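Local coordinates for protein dITP/XTP pyrophosphatase (Staphylococcus aureus, PDB 4BNQ) that probably hydrolyses non-canonical purine nucleoside triphosphates such as XTP, dITP and ITP to monophosphate and diphosphate, with magnesium as cofactor, at residues F74-E79 with E99-K104; I119-P124 with N183-F188. All blocks are in the same frame, centred on the assembly; numbering follows the deposited sequence.

Contact 1 (F74-E79 with E99-K104); sequences FALNGE and EKLLNK
Glu79 and Lys104 join their charged ends beside a small apolar contact between Leu76 and Leu101, where a type I' beta turn meets helix 94-104 of the Ham1 fold. The turn, Leu76 to Glu79, ends the connection between strands 64-73 and 79-80 and is closed by the backbone bond from Glu79 N to Leu76 O at 3.2 Å. Asn77 and Gly78 are its two central residues, both with positive phi, as a type I' turn requires.

Between turn and helix, Lys104 NZ reaches Glu79 OE1 at 3.3 Å in a salt bridge whose hydrogen bond is weak, and the second oxygen, OE2, lies 3.6 Å from the same NZ. The two side chains cross at about a right angle: that of Glu79 is extended beyond CG, whereas Lys104 bends at chi2 and chi3 (41°) to bring its ammonium group to the carboxylate. OE2 also takes a weak hydrogen bond from the hydroxyl of Tyr87, so each carboxylate oxygen has a polar partner. Lys100 sends its amine to the backbone carbonyl of Tyr87, leaving NZ 5.8 Å from Glu79 OE2, where it may still stabilise the negative charge.

Leu101, buried against Leu71 and Val73 of strand 64-73, sets its CD1 against Leu76 CD1 at 3.5 Å.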
ATOM      1  N   PHE A  74      17.300   5.739  -6.201  1.00 33.57           N
ATOM      2  CA  PHE A  74      17.158   6.932  -7.034  1.00 40.99           C
ATOM      3  C   PHE A  74      18.490   7.377  -7.663  1.00 39.84           C
ATOM      4  O   PHE A  74      18.642   7.373  -8.888  1.00 41.74           O
ATOM      5  CB  PHE A  74      16.523   8.072  -6.217  1.00 41.80           C
ATOM      6  CG  PHE A  74      16.165   9.296  -7.040  1.00 52.31           C
ATOM      7  CD1 PHE A  74      17.156  10.142  -7.542  1.00 51.41           C
ATOM      8  CD2 PHE A  74      14.838   9.608  -7.302  1.00 52.30           C
ATOM      9  CE1 PHE A  74      16.831  11.257  -8.301  1.00 47.97           C
ATOM     10  CE2 PHE A  74      14.511  10.727  -8.056  1.00 52.41           C
ATOM     11  CZ  PHE A  74      15.513  11.549  -8.554  1.00 53.02           C
ATOM     12  N   ALA A  75      19.462   7.717  -6.826  1.00 36.94           N
ATOM     13  CA  ALA A  75      20.758   8.198  -7.316  1.00 38.51           C
ATOM     14  C   ALA A  75      21.459   7.267  -8.312  1.00 40.90           C
ATOM     15  O   ALA A  75      22.395   7.686  -8.980  1.00 43.03           O
ATOM     16  CB  ALA A  75      21.689   8.529  -6.153  1.00 32.87           C
ATOM     17  N   LEU A  76      21.026   6.015  -8.412  1.00 38.48           N
ATOM     18  CA  LEU A  76      21.638   5.105  -9.372  1.00 34.65           C
ATOM     19  C   LEU A  76      20.663   4.780 -10.485  1.00 38.09           C
ATOM     20  O   LEU A  76      20.768   3.723 -11.104  1.00 39.23           O
ATOM     21  CB  LEU A  76      22.079   3.817  -8.687  1.00 36.46           C
ATOM     22  CG  LEU A  76      22.898   3.966  -7.403  1.00 35.27           C
ATOM     23  CD1 LEU A  76      23.261   2.597  -6.860  1.00 35.15           C
ATOM     24  CD2 LEU A  76      24.156   4.787  -7.647  1.00 39.34           C
ATOM     25  N   ASN A  77      19.734   5.707 -10.730  1.00 41.85           N
ATOM     26  CA  ASN A  77      18.579   5.505 -11.621  1.00 47.07           C
ATOM     27  C   ASN A  77      18.001   4.071 -11.649  1.00 46.58           C
ATOM     28  O   ASN A  77      17.837   3.464 -12.713  1.00 42.98           O
ATOM     29  CB  ASN A  77      18.818   6.084 -13.035  1.00 48.12           C
ATOM     30  CG  ASN A  77      19.923   5.371 -13.791  1.00 55.23           C
ATOM     31  OD1 ASN A  77      19.659   4.483 -14.606  1.00 60.07           O
ATOM     32  ND2 ASN A  77      21.168   5.771 -13.543  1.00 59.97           N
ATOM     33  N   GLY A  78      17.688   3.545 -10.463  1.00 39.37           N
ATOM     34  CA  GLY A  78      16.969   2.291 -10.354  1.00 38.22           C
ATOM     35  C   GLY A  78      17.823   1.063 -10.110  1.00 36.75           C
ATOM     36  O   GLY A  78      17.295  -0.045 -10.036  1.00 39.51           O
ATOM     37  N   GLU A  79      19.134   1.221  -9.996  1.00 34.67           N
ATOM     38  CA  GLU A  79      19.938   0.063  -9.605  1.00 38.63           C
ATOM     39  C   GLU A  79      19.656  -0.203  -8.139  1.00 33.38           C
ATOM     40  O   GLU A  79      19.314   0.717  -7.404  1.00 31.68           O
ATOM     41  CB  GLU A  79      21.434   0.326  -9.756  1.00 36.63           C
ATOM     42  CG  GLU A  79      21.997   0.300 -11.158  1.00 44.83           C
ATOM     43  CD  GLU A  79      23.488   0.636 -11.155  1.00 50.10           C
ATOM     44  OE1 GLU A  79      23.852   1.842 -11.237  1.00 47.87           O
ATOM     45  OE2 GLU A  79      24.294  -0.312 -11.029  1.00 52.26           O
ATOM     46  N   GLU A  99      27.742  -4.424   0.292  1.00 38.84           N
ATOM     47  CA  GLU A  99      29.023  -3.709   0.219  1.00 35.91           C
ATOM     48  C   GLU A  99      29.174  -2.987  -1.100  1.00 33.44           C
ATOM     49  O   GLU A  99      29.559  -1.818  -1.133  1.00 34.45           O
ATOM     50  CB  GLU A  99      30.203  -4.649   0.473  1.00 36.94           C
ATOM     51  CG  GLU A  99      30.251  -5.199   1.901  1.00 38.39           C
ATOM     52  CD  GLU A  99      30.156  -4.104   2.958  1.00 51.00           C
ATOM     53  OE1 GLU A  99      30.668  -2.984   2.728  1.00 54.46           O
ATOM     54  OE2 GLU A  99      29.572  -4.353   4.039  1.00 59.03           O
ATOM     55  N   LYS A 100      28.819  -3.666  -2.185  1.00 33.45           N
ATOM     56  CA  LYS A 100      28.832  -3.019  -3.495  1.00 36.64           C
ATOM     57  C   LYS A 100      27.929  -1.788  -3.545  1.00 34.28           C
ATOM     58  O   LYS A 100      28.375  -0.699  -3.902  1.00 37.12           O
ATOM     59  CB  LYS A 100      28.423  -3.984  -4.596  1.00 32.74           C
ATOM     60  CG  LYS A 100      28.487  -3.336  -5.965  1.00 32.91           C
ATOM     61  CD  LYS A 100      28.135  -4.341  -7.056  1.00 35.81           C
ATOM     62  CE  LYS A 100      28.111  -3.685  -8.421  1.00 33.35           C
ATOM     63  NZ  LYS A 100      27.807  -4.698  -9.459  1.00 43.95           N
ATOM     64  N   LEU A 101      26.665  -1.962  -3.178  1.00 35.73           N
ATOM     65  CA  LEU A 101      25.731  -0.843  -3.164  1.00 33.12           C
ATOM     66  C   LEU A 101      26.244   0.306  -2.302  1.00 31.94           C
ATOM     67  O   LEU A 101      26.211   1.451  -2.725  1.00 30.29           O
ATOM     68  CB  LEU A 101      24.359  -1.294  -2.686  1.00 28.58           C
ATOM     69  CG  LEU A 101      23.315  -0.180  -2.697  1.00 30.85           C
ATOM     70  CD1 LEU A 101      23.267   0.483  -4.048  1.00 33.70           C
ATOM     71  CD2 LEU A 101      21.972  -0.780  -2.392  1.00 38.70           C
ATOM     72  N   LEU A 102      26.735   0.005  -1.104  1.00 29.14           N
ATOM     73  CA  LEU A 102      27.284   1.063  -0.259  1.00 33.77           C
ATOM     74  C   LEU A 102      28.466   1.793  -0.921  1.00 36.90           C
ATOM     75  O   LEU A 102      28.503   3.030  -0.932  1.00 34.98           O
ATOM     76  CB  LEU A 102      27.661   0.527   1.124  1.00 32.59           C
ATOM     77  CG  LEU A 102      26.463   0.217   2.017  1.00 31.92           C
ATOM     78  CD1 LEU A 102      26.908  -0.372   3.348  1.00 29.62           C
ATOM     79  CD2 LEU A 102      25.678   1.497   2.235  1.00 31.25           C
ATOM     80  N   ASN A 103      29.415   1.033  -1.476  1.00 35.77           N
ATOM     81  CA  ASN A 103      30.580   1.618  -2.147  1.00 38.56           C
ATOM     82  C   ASN A 103      30.169   2.554  -3.261  1.00 40.11           C
ATOM     83  O   ASN A 103      30.688   3.667  -3.371  1.00 38.81           O
ATOM     84  CB  ASN A 103      31.499   0.537  -2.726  1.00 39.84           C
ATOM     85  CG  ASN A 103      32.315  -0.169  -1.663  1.00 45.02           C
ATOM     86  OD1 ASN A 103      32.473   0.341  -0.554  1.00 52.17           O
ATOM     87  ND2 ASN A 103      32.853  -1.345  -2.000  1.00 46.89           N
ATOM     88  N   LYS A 104      29.219   2.103  -4.074  1.00 34.35           N
ATOM     89  CA  LYS A 104      28.718   2.918  -5.175  1.00 34.35           C
ATOM     90  C   LYS A 104      28.018   4.202  -4.735  1.00 38.54           C
ATOM     91  O   LYS A 104      27.929   5.145  -5.507  1.00 33.75           O
ATOM     92  CB  LYS A 104      27.820   2.088  -6.090  1.00 31.82           C
ATOM     93  CG  LYS A 104      28.571   1.034  -6.879  1.00 39.62           C
ATOM     94  CD  LYS A 104      27.907   0.781  -8.236  1.00 43.15           C
ATOM     95  CE  LYS A 104      27.438   2.086  -8.872  1.00 40.78           C
ATOM     96  NZ  LYS A 104      27.027   1.936 -10.300  1.00 54.92           N
TER

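Contact 2 (I119-P124 with N183-F188)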
ATOM      1  N   ILE A 119       4.137 -10.052  -6.667  1.00 28.34           N
ATOM      2  CA  ILE A 119       3.655 -11.402  -6.383  1.00 24.95           C
ATOM      3  C   ILE A 119       2.854 -11.873  -7.592  1.00 28.72           C
ATOM      4  O   ILE A 119       1.945 -11.171  -8.025  1.00 32.54           O
ATOM      5  CB  ILE A 119       2.705 -11.386  -5.172  1.00 28.20           C
ATOM      6  CG1 ILE A 119       3.443 -10.934  -3.908  1.00 29.82           C
ATOM      7  CG2 ILE A 119       2.075 -12.756  -4.924  1.00 23.97           C
ATOM      8  CD1 ILE A 119       4.486 -11.922  -3.386  1.00 24.80           C
ATOM      9  N   SER A 120       3.168 -13.038  -8.154  1.00 26.25           N
ATOM     10  CA  SER A 120       2.286 -13.591  -9.181  1.00 26.82           C
ATOM     11  C   SER A 120       1.619 -14.889  -8.728  1.00 27.27           C
ATOM     12  O   SER A 120       2.267 -15.751  -8.129  1.00 31.01           O
ATOM     13  CB  SER A 120       3.020 -13.805 -10.502  1.00 26.48           C
ATOM     14  OG  SER A 120       3.921 -14.876 -10.391  1.00 31.49           O
ATOM     15  N   MET A 121       0.330 -15.027  -9.017  1.00 25.47           N
ATOM     16  CA  MET A 121      -0.395 -16.256  -8.701  1.00 27.65           C
ATOM     17  C   MET A 121      -0.678 -17.030  -9.985  1.00 30.41           C
ATOM     18  O   MET A 121      -1.140 -16.466 -10.976  1.00 29.14           O
ATOM     19  CB  MET A 121      -1.705 -15.935  -7.975  1.00 29.45           C
ATOM     20  CG  MET A 121      -2.552 -17.158  -7.623  1.00 29.84           C
ATOM     21  SD  MET A 121      -3.998 -16.751  -6.578  1.00 19.09           S
ATOM     22  CE  MET A 121      -3.408 -17.543  -5.118  1.00 27.27           C
ATOM     23  N   SER A 122      -0.386 -18.323  -9.973  1.00 28.26           N
ATOM     24  CA  SER A 122      -0.623 -19.142 -11.144  1.00 28.46           C
ATOM     25  C   SER A 122      -1.218 -20.459 -10.726  1.00 31.54           C
ATOM     26  O   SER A 122      -1.005 -20.923  -9.600  1.00 31.66           O
ATOM     27  CB  SER A 122       0.676 -19.379 -11.904  1.00 26.54           C
ATOM     28  OG  SER A 122       1.251 -18.139 -12.252  1.00 27.35           O
ATOM     29  N   GLY A 123      -1.963 -21.059 -11.642  1.00 31.68           N
ATOM     30  CA  GLY A 123      -2.702 -22.264 -11.345  1.00 30.37           C
ATOM     31  C   GLY A 123      -3.300 -22.853 -12.603  1.00 33.73           C
ATOM     32  O   GLY A 123      -3.363 -22.194 -13.651  1.00 32.76           O
ATOM     33  N   PRO A 124      -3.744 -24.110 -12.508  1.00 37.50           N
ATOM     34  CA  PRO A 124      -4.289 -24.850 -13.654  1.00 40.70           C
ATOM     35  C   PRO A 124      -5.665 -24.363 -14.100  1.00 38.04           C
ATOM     36  O   PRO A 124      -6.099 -24.746 -15.174  1.00 42.79           O
ATOM     37  CB  PRO A 124      -4.361 -26.302 -13.148  1.00 35.42           C
ATOM     38  CG  PRO A 124      -4.351 -26.200 -11.656  1.00 41.37           C
ATOM     39  CD  PRO A 124      -3.614 -24.942 -11.299  1.00 36.11           C
ATOM     40  N   ASN A 183      -1.499  -7.684   0.315  1.00 23.68           N
ATOM     41  CA  ASN A 183      -2.801  -7.066   0.637  1.00 29.46           C
ATOM     42  C   ASN A 183      -3.687  -6.998  -0.595  1.00 29.70           C
ATOM     43  O   ASN A 183      -4.891  -7.257  -0.519  1.00 30.04           O
ATOM     44  CB  ASN A 183      -2.647  -5.661   1.242  1.00 25.15           C
ATOM     45  CG  ASN A 183      -2.209  -5.687   2.700  1.00 27.10           C
ATOM     46  OD1 ASN A 183      -2.364  -6.698   3.397  1.00 28.35           O
ATOM     47  ND2 ASN A 183      -1.669  -4.562   3.172  1.00 26.31           N
ATOM     48  N   LEU A 184      -3.077  -6.666  -1.730  1.00 24.59           N
ATOM     49  CA  LEU A 184      -3.778  -6.683  -3.007  1.00 28.73           C
ATOM     50  C   LEU A 184      -4.168  -8.115  -3.371  1.00 31.42           C
ATOM     51  O   LEU A 184      -5.258  -8.350  -3.907  1.00 30.65           O
ATOM     52  CB  LEU A 184      -2.926  -6.063  -4.121  1.00 26.95           C
ATOM     53  CG  LEU A 184      -2.591  -4.567  -4.018  1.00 33.11           C
ATOM     54  CD1 LEU A 184      -1.428  -4.201  -4.963  1.00 28.74           C
ATOM     55  CD2 LEU A 184      -3.821  -3.720  -4.329  1.00 29.26           C
ATOM     56  N   LEU A 185      -3.299  -9.078  -3.060  1.00 27.35           N
ATOM     57  CA  LEU A 185      -3.616 -10.489  -3.328  1.00 28.72           C
ATOM     58  C   LEU A 185      -4.795 -10.944  -2.484  1.00 32.11           C
ATOM     59  O   LEU A 185      -5.747 -11.523  -3.005  1.00 31.57           O
ATOM     60  CB  LEU A 185      -2.423 -11.404  -3.041  1.00 26.59           C
ATOM     61  CG  LEU A 185      -2.731 -12.912  -3.100  1.00 31.23           C
ATOM     62  CD1 LEU A 185      -3.093 -13.307  -4.529  1.00 26.84           C
ATOM     63  CD2 LEU A 185      -1.546 -13.762  -2.605  1.00 31.10           C
ATOM     64  N   GLN A 186      -4.718 -10.697  -1.178  1.00 27.28           N
ATOM     65  CA  GLN A 186      -5.765 -11.132  -0.261  1.00 33.03           C
ATOM     66  C   GLN A 186      -7.097 -10.490  -0.587  1.00 33.89           C
ATOM     67  O   GLN A 186      -8.142 -11.131  -0.440  1.00 37.62           O
ATOM     68  CB  GLN A 186      -5.363 -10.893   1.200  1.00 30.22           C
ATOM     69  CG  GLN A 186      -4.468 -12.014   1.733  1.00 32.26           C
ATOM     70  CD  GLN A 186      -3.855 -11.690   3.070  1.00 37.33           C
ATOM     71  OE1 GLN A 186      -3.766 -10.521   3.463  1.00 45.64           O
ATOM     72  NE2 GLN A 186      -3.431 -12.721   3.790  1.00 36.60           N
ATOM     73  N   ALA A 187      -7.058  -9.240  -1.049  1.00 31.10           N
ATOM     74  CA  ALA A 187      -8.281  -8.563  -1.482  1.00 33.07           C
ATOM     75  C   ALA A 187      -8.845  -9.261  -2.710  1.00 34.92           C
ATOM     76  O   ALA A 187     -10.054  -9.416  -2.840  1.00 32.40           O
ATOM     77  CB  ALA A 187      -8.030  -7.085  -1.774  1.00 28.31           C
ATOM     78  N   PHE A 188      -7.956  -9.669  -3.610  1.00 33.08           N
ATOM     79  CA  PHE A 188      -8.344 -10.421  -4.791  1.00 35.26           C
ATOM     80  C   PHE A 188      -9.039 -11.735  -4.398  1.00 35.63           C
ATOM     81  O   PHE A 188     -10.096 -12.075  -4.929  1.00 34.79           O
ATOM     82  CB  PHE A 188      -7.109 -10.695  -5.652  1.00 31.79           C
ATOM     83  CG  PHE A 188      -7.401 -11.459  -6.913  1.00 32.97           C
ATOM     84  CD1 PHE A 188      -7.386 -12.855  -6.924  1.00 32.69           C
ATOM     85  CD2 PHE A 188      -7.685 -10.788  -8.092  1.00 30.64           C
ATOM     86  CE1 PHE A 188      -7.660 -13.564  -8.094  1.00 31.92           C
ATOM     87  CE2 PHE A 188      -7.956 -11.490  -9.263  1.00 35.71           C
ATOM     88  CZ  PHE A 188      -7.941 -12.883  -9.263  1.00 33.22           C
TER
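Leu185 overlaps two residues of strand 112-123, setting one methyl against Met121 and the other against Ile119. Its CB bond points toward the strand, and with CG trans to the backbone N (chi1 172°) both methyls reach their partners. CD1 lies 4.1 Å from Met121 SD, and CD2 is 4.4 Å from Ile119 CG2, so each methyl meets a different strand residue, the Ile119 one more loosely. The contact is buried and wholly apolar, with no hydrogen bond from one segment to the other.

Met121 comes to meet the leucine at about a right angle. Its extended chain (chi1 179°, chi2 also near anti) carries SD out to Leu185 CD1, and the bend at chi3 (-111°) brings Met121 CE alongside the same methyl, 4.3 Å from Leu185 CD1. The alternation of the strand does the sorting: Ile119 and Met121 face helix 177-191, while the intervening Ser120 points away from it and hydrogen-bonds through OG to Ser53 OG of helix 45-60. Ser122 OG likewise bonds to Ser53, and also to Thr128 OG1, which provides for the buried hydroxyls on that side.

Phe188, one turn on from Leu185, sets its ring edge-to-face with Phe131 of strand 126-139. Strand 112-123 is thus packed between helix 45-60 and helix 177-191, and the latter helix lays Leu184 and Ala187 against Asn183 and Ala187 of the second subunit.

Contacts 1 and 2 lie on opposite sides of the chain's centre, their own centres 31 Å apart and their nearest atoms about 17 Å apart. They follow in series: helix 94-104, used in contact 1, leads into strand 112-123, used in contact 2. Each comes close to predicted substrate-binding residues. Leu101 of contact 1 has its side chain about 4 Å from that of Tyr151, whereas the side chain of Ile119 in contact 2 is about 5 Å from that of Arg178 and about 6 Å from that of Ser69. The side chain of Met121 lies about 4 Å from a bound phosphate ion, probably from the crystallisation liquor. The dimer partner touches the helix of contact 2 but neither segment of contact 1.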